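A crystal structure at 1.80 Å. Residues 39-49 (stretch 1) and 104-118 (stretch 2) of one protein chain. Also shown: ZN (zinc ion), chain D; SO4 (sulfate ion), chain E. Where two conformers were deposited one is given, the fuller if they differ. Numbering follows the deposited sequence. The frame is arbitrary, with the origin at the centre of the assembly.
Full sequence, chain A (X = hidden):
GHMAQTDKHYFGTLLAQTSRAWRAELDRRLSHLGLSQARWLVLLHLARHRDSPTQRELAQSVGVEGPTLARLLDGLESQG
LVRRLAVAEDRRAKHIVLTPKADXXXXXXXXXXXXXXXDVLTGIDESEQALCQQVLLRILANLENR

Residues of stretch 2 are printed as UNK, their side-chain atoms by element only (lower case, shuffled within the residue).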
# COMPACT_ATOMS: atom_id res chain seq x y z
N ARG A 39 6.00 12.36 -0.64
CA ARG A 39 6.82 13.26 0.19
C ARG A 39 6.15 13.68 1.48
O ARG A 39 6.79 13.77 2.52
CB ARG A 39 7.31 14.45 -0.60
CG ARG A 39 8.07 13.91 -1.74
CD ARG A 39 9.10 14.79 -2.21
NE ARG A 39 8.59 16.01 -2.78
CZ ARG A 39 9.26 16.66 -3.74
NH1 ARG A 39 10.38 16.12 -4.23
NH2 ARG A 39 8.81 17.81 -4.22
N TRP A 40 4.84 13.89 1.43
CA TRP A 40 4.12 14.30 2.62
C TRP A 40 4.11 13.19 3.72
O TRP A 40 4.01 13.51 4.92
CB TRP A 40 2.69 14.71 2.30
CG TRP A 40 1.79 13.66 1.59
CD1 TRP A 40 1.44 13.65 0.25
CD2 TRP A 40 1.10 12.55 2.18
NE1 TRP A 40 0.61 12.58 -0.01
CE2 TRP A 40 0.39 11.89 1.15
CE3 TRP A 40 1.00 12.05 3.49
CZ2 TRP A 40 -0.43 10.75 1.39
CZ3 TRP A 40 0.19 10.90 3.72
CH2 TRP A 40 -0.51 10.29 2.70
N LEU A 41 4.24 11.95 3.28
CA LEU A 41 4.23 10.76 4.15
C LEU A 41 5.57 10.55 4.90
O LEU A 41 5.60 10.05 6.00
CB LEU A 41 3.88 9.54 3.31
CG LEU A 41 3.20 8.30 3.90
CD1 LEU A 41 4.23 7.26 4.22
CD2 LEU A 41 2.35 8.63 5.14
N VAL A 42 6.67 10.98 4.27
CA VAL A 42 7.94 11.16 4.94
C VAL A 42 7.84 12.22 6.05
O VAL A 42 8.21 11.93 7.17
CB VAL A 42 9.08 11.45 3.90
CG1 VAL A 42 10.38 11.79 4.60
CG2 VAL A 42 9.28 10.20 2.95
N LEU A 43 7.32 13.44 5.74
CA LEU A 43 7.07 14.51 6.69
C LEU A 43 6.20 14.03 7.83
O LEU A 43 6.48 14.26 8.99
CB LEU A 43 6.35 15.66 6.01
CG LEU A 43 7.24 16.48 5.08
CD1 LEU A 43 6.45 17.71 4.61
CD2 LEU A 43 8.60 16.99 5.83
N LEU A 44 5.15 13.29 7.47
CA LEU A 44 4.21 12.88 8.52
C LEU A 44 4.94 11.96 9.47
O LEU A 44 4.83 12.14 10.68
CB LEU A 44 3.04 12.16 7.90
CG LEU A 44 1.69 12.57 8.38
CD1 LEU A 44 0.76 11.42 8.07
CD2 LEU A 44 1.68 13.03 9.85
N HIS A 45 5.73 11.02 8.95
CA HIS A 45 6.45 10.10 9.80
C HIS A 45 7.55 10.76 10.63
O HIS A 45 7.77 10.41 11.80
CB HIS A 45 6.96 8.95 8.97
CG HIS A 45 5.86 7.99 8.56
ND1 HIS A 45 5.88 6.65 8.90
CD2 HIS A 45 4.70 8.19 7.88
CE1 HIS A 45 4.80 6.05 8.40
NE2 HIS A 45 4.07 6.97 7.78
N LEU A 46 8.21 11.77 10.06
CA LEU A 46 9.15 12.56 10.84
C LEU A 46 8.47 13.28 11.97
O LEU A 46 9.03 13.42 13.06
CB LEU A 46 9.87 13.58 9.92
CG LEU A 46 10.93 12.92 9.07
CD1 LEU A 46 11.42 14.01 8.04
CD2 LEU A 46 12.10 12.43 9.89
N ALA A 47 7.28 13.79 11.71
CA ALA A 47 6.55 14.57 12.70
C ALA A 47 6.17 13.67 13.87
O ALA A 47 5.98 14.16 15.01
CB ALA A 47 5.29 15.09 12.09
N ARG A 48 5.97 12.40 13.56
CA ARG A 48 5.37 11.47 14.54
C ARG A 48 6.33 10.71 15.41
O ARG A 48 5.92 10.15 16.45
CB ARG A 48 4.50 10.47 13.84
CG ARG A 48 3.21 11.15 13.40
CD ARG A 48 2.32 10.17 12.63
NE ARG A 48 1.09 10.89 12.27
CZ ARG A 48 0.12 10.37 11.53
NH1 ARG A 48 0.23 9.12 11.09
NH2 ARG A 48 -0.99 11.08 11.29
N HIS A 49 7.57 10.62 15.00
CA HIS A 49 8.51 10.00 15.92
C HIS A 49 9.33 11.01 16.70
O HIS A 49 9.55 12.13 16.21
CB HIS A 49 9.24 8.91 15.17
CG HIS A 49 8.28 7.91 14.63
ND1 HIS A 49 7.76 6.88 15.39
CD2 HIS A 49 7.64 7.85 13.44
CE1 HIS A 49 6.90 6.19 14.68
NE2 HIS A 49 6.80 6.75 13.49
N UNK A 104 4.89 24.92 10.30
CA UNK A 104 3.49 25.28 9.93
C UNK A 104 2.96 24.25 8.95
O UNK A 104 1.77 23.95 8.92
c UNK A 104 3.97 27.06 8.14
c UNK A 104 3.43 27.82 10.47
c UNK A 104 3.21 26.75 9.39
N UNK A 105 3.88 23.65 8.19
CA UNK A 105 3.50 22.64 7.25
C UNK A 105 3.03 21.35 7.95
O UNK A 105 1.94 20.85 7.63
c UNK A 105 5.59 20.98 4.46
c UNK A 105 3.10 21.68 4.37
c UNK A 105 4.65 22.32 6.28
c UNK A 105 4.32 21.22 5.29
N UNK A 106 3.85 20.79 8.82
CA UNK A 106 3.47 19.58 9.57
C UNK A 106 2.19 19.80 10.35
O UNK A 106 1.35 18.88 10.42
c UNK A 106 4.03 18.00 11.47
c UNK A 106 5.85 18.85 9.90
c UNK A 106 4.52 19.19 10.60
c UNK A 106 5.74 17.81 9.01
N UNK A 107 2.04 20.97 10.98
CA UNK A 107 0.76 21.21 11.69
C UNK A 107 -0.47 21.02 10.76
O UNK A 107 -1.50 20.42 11.16
c UNK A 107 0.78 22.60 12.28
N UNK A 108 -0.39 21.58 9.55
CA UNK A 108 -1.45 21.44 8.60
C UNK A 108 -1.64 20.00 8.14
O UNK A 108 -2.76 19.57 8.04
o UNK A 108 -1.89 24.13 8.88
o UNK A 108 -1.02 24.74 6.97
c UNK A 108 -1.27 22.38 7.38
c UNK A 108 -1.42 23.85 7.76
N UNK A 109 -0.57 19.30 7.86
CA UNK A 109 -0.64 17.89 7.46
C UNK A 109 -1.26 17.03 8.56
O UNK A 109 -2.15 16.19 8.29
c UNK A 109 1.31 18.18 5.90
c UNK A 109 0.76 15.82 6.82
c UNK A 109 2.74 17.68 5.54
c UNK A 109 0.78 17.37 7.13
N UNK A 110 -0.86 17.25 9.82
CA UNK A 110 -1.49 16.47 10.89
C UNK A 110 -2.97 16.78 11.06
O UNK A 110 -3.75 15.88 11.31
c UNK A 110 -0.74 16.61 12.21
o UNK A 110 -0.56 13.77 11.77
o UNK A 110 1.20 13.74 13.04
c UNK A 110 0.39 14.35 12.33
c UNK A 110 0.57 15.85 12.19
N UNK A 111 -3.34 18.05 10.93
CA UNK A 111 -4.73 18.43 11.09
C UNK A 111 -5.53 17.72 9.97
O UNK A 111 -6.62 17.16 10.19
c UNK A 111 -4.90 19.93 11.02
N UNK A 112 -4.96 17.73 8.77
CA UNK A 112 -5.71 17.10 7.64
C UNK A 112 -5.76 15.57 7.80
O UNK A 112 -6.81 14.97 7.57
c UNK A 112 -5.61 16.72 5.13
c UNK A 112 -5.06 17.53 6.26
c UNK A 112 -4.43 19.66 4.88
c UNK A 112 -5.28 19.03 6.07
N UNK A 113 -4.67 14.96 8.27
CA UNK A 113 -4.65 13.52 8.52
C UNK A 113 -5.69 13.15 9.66
O UNK A 113 -6.41 12.14 9.51
c UNK A 113 -3.29 13.06 8.92
N UNK A 114 -5.79 13.98 10.69
CA UNK A 114 -6.85 13.81 11.70
C UNK A 114 -8.24 13.91 11.11
O UNK A 114 -9.12 13.11 11.47
c UNK A 114 -6.66 14.77 12.78
N UNK A 115 -8.45 14.83 10.18
CA UNK A 115 -9.75 14.94 9.52
C UNK A 115 -10.11 13.63 8.75
O UNK A 115 -11.22 13.11 8.82
c UNK A 115 -9.77 16.14 8.59
o UNK A 115 -11.10 16.37 8.25
N UNK A 116 -9.16 13.12 7.98
CA UNK A 116 -9.43 11.90 7.20
C UNK A 116 -9.75 10.76 8.20
O UNK A 116 -10.66 9.99 7.98
c UNK A 116 -8.23 11.55 6.31
c UNK A 116 -8.48 10.21 5.62
c UNK A 116 -8.05 12.70 5.20
N UNK A 117 -8.97 10.68 9.28
CA UNK A 117 -9.16 9.58 10.30
C UNK A 117 -10.54 9.69 10.91
O UNK A 117 -11.29 8.71 10.90
c UNK A 117 -6.92 8.72 13.45
n UNK A 117 -5.77 9.34 12.91
c UNK A 117 -5.27 10.56 13.15
c UNK A 117 -7.99 8.50 12.33
n UNK A 117 -5.72 11.43 14.04
n UNK A 117 -4.23 10.88 12.47
c UNK A 117 -8.02 9.69 11.38
N UNK A 118 -10.91 10.89 11.33
CA UNK A 118 -12.30 11.13 11.80
C UNK A 118 -13.36 10.65 10.79
O UNK A 118 -14.34 9.95 11.11
n UNK A 118 -14.69 13.55 11.90
c UNK A 118 -12.47 12.63 12.00
c UNK A 118 -13.74 12.97 12.66
o UNK A 118 -13.89 12.69 13.86
ZN ZN D . 6.75 6.77 11.52
S SO4 E . -3.26 7.94 10.11
O1 SO4 E . -4.22 7.39 11.03
O2 SO4 E . -3.58 7.67 8.70
O3 SO4 E . -2.02 7.24 10.41
O4 SO4 E . -3.16 9.42 10.36
O HOH W 1 4.67 6.77 11.91

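Position 104 carries three side-chain carbons, one bonded to CA and bearing the other two; it lies out of reach of stretch 1. A fork at CB with two single-carbon arms is valine, V104.

Position 105 has four carbons, forked at the second, and one terminal carbon touches L43; the fork defines leucine. In L105 the touching atom is CD2, 3.4 Å from L43 CD1; its CA-to-CB bond points toward stretch 1, with chi1 t and chi2 p.

Position 106 also has four carbons, but the fork is at CB and one arm is two carbons long; its carbons pack on A47 and L43. This is isoleucine. I106 sets CG2 3.2 Å from A47 CB and CD1 3.7 Å from L43 CB. The CA atoms of A47 and I106 are 6.7 Å apart, so the small methyl of A47 meets the isoleucine where the backbones come near.

Position 107 shows a single carbon, hence A107, and position 108 two carbons, the second carrying two oxygens, hence a carboxylate, D108. Both are exposed and make no contact with stretch 1.

At 109 the four carbons fork at CB with one longer arm and touch W40, L43 and L44: again isoleucine. The CA-to-CB bond of I109 points toward stretch 1; its CD1 is 3.8 Å from L43 CD1 and 4.4 Å from W40 CB, and its CG2 3.7 Å from L44 CG.

Position 110 has three carbons in a row, the last bearing two oxygens, which face the R48 guanidinium; that is glutamate. The CA-to-CB bond of E110 points sideways, but chi1 and chi2, both m, bring its carboxylate to R48. The hydrogen bonds are paired: R48 NE to E110 OE1 at 3.0 Å (165° at the hydrogen) and R48 NH2 to E110 OE2 at 2.8 Å (151°).

Position 111 has one carbon (A111). Position 112 has four, forked at CB with one longer arm (I112). Neither reaches stretch 1.

Position 113 has one carbon, its CB, 3.9 Å from R48 NH2 and 4.5 Å from L44 CD1, so A113. Position 114, likewise one carbon, is A114. Position 115, a carbon then an oxygen, is S115, and 116, a CB bearing two carbons, is V116. These last three make no contact.

Position 117 has three carbons, a nitrogen, then a carbon with two more nitrogens, one of them near R48: a guanidinium, R117. Its NH2 lies 3.5 Å from R48 NH2; both are donors, so this is no hydrogen bond. Position 118, two carbons with one oxygen and one nitrogen on the second, is N118, out of reach.

The helices cross nearly at right angles (96°), with axes 9.9 Å apart at closest approach, burying 439 Å² in total. L43, L44 and A47 pack against L105, I106 and I109, while the R48–E110 salt bridge adds a polar contact. The like charges of R48 and R117 share a sulfate, probably from the crystallisation liquor: R48 NH2 donates to SO4 O4 at 2.9 Å and R117 NH2 to the same O4 at 2.8 Å, so that one sulfate oxygen accepts from both guanidinium groups and its negative charge sits beside the two cations.

Stretch 2, residues 104-118: VLIADIEAIAASVRN
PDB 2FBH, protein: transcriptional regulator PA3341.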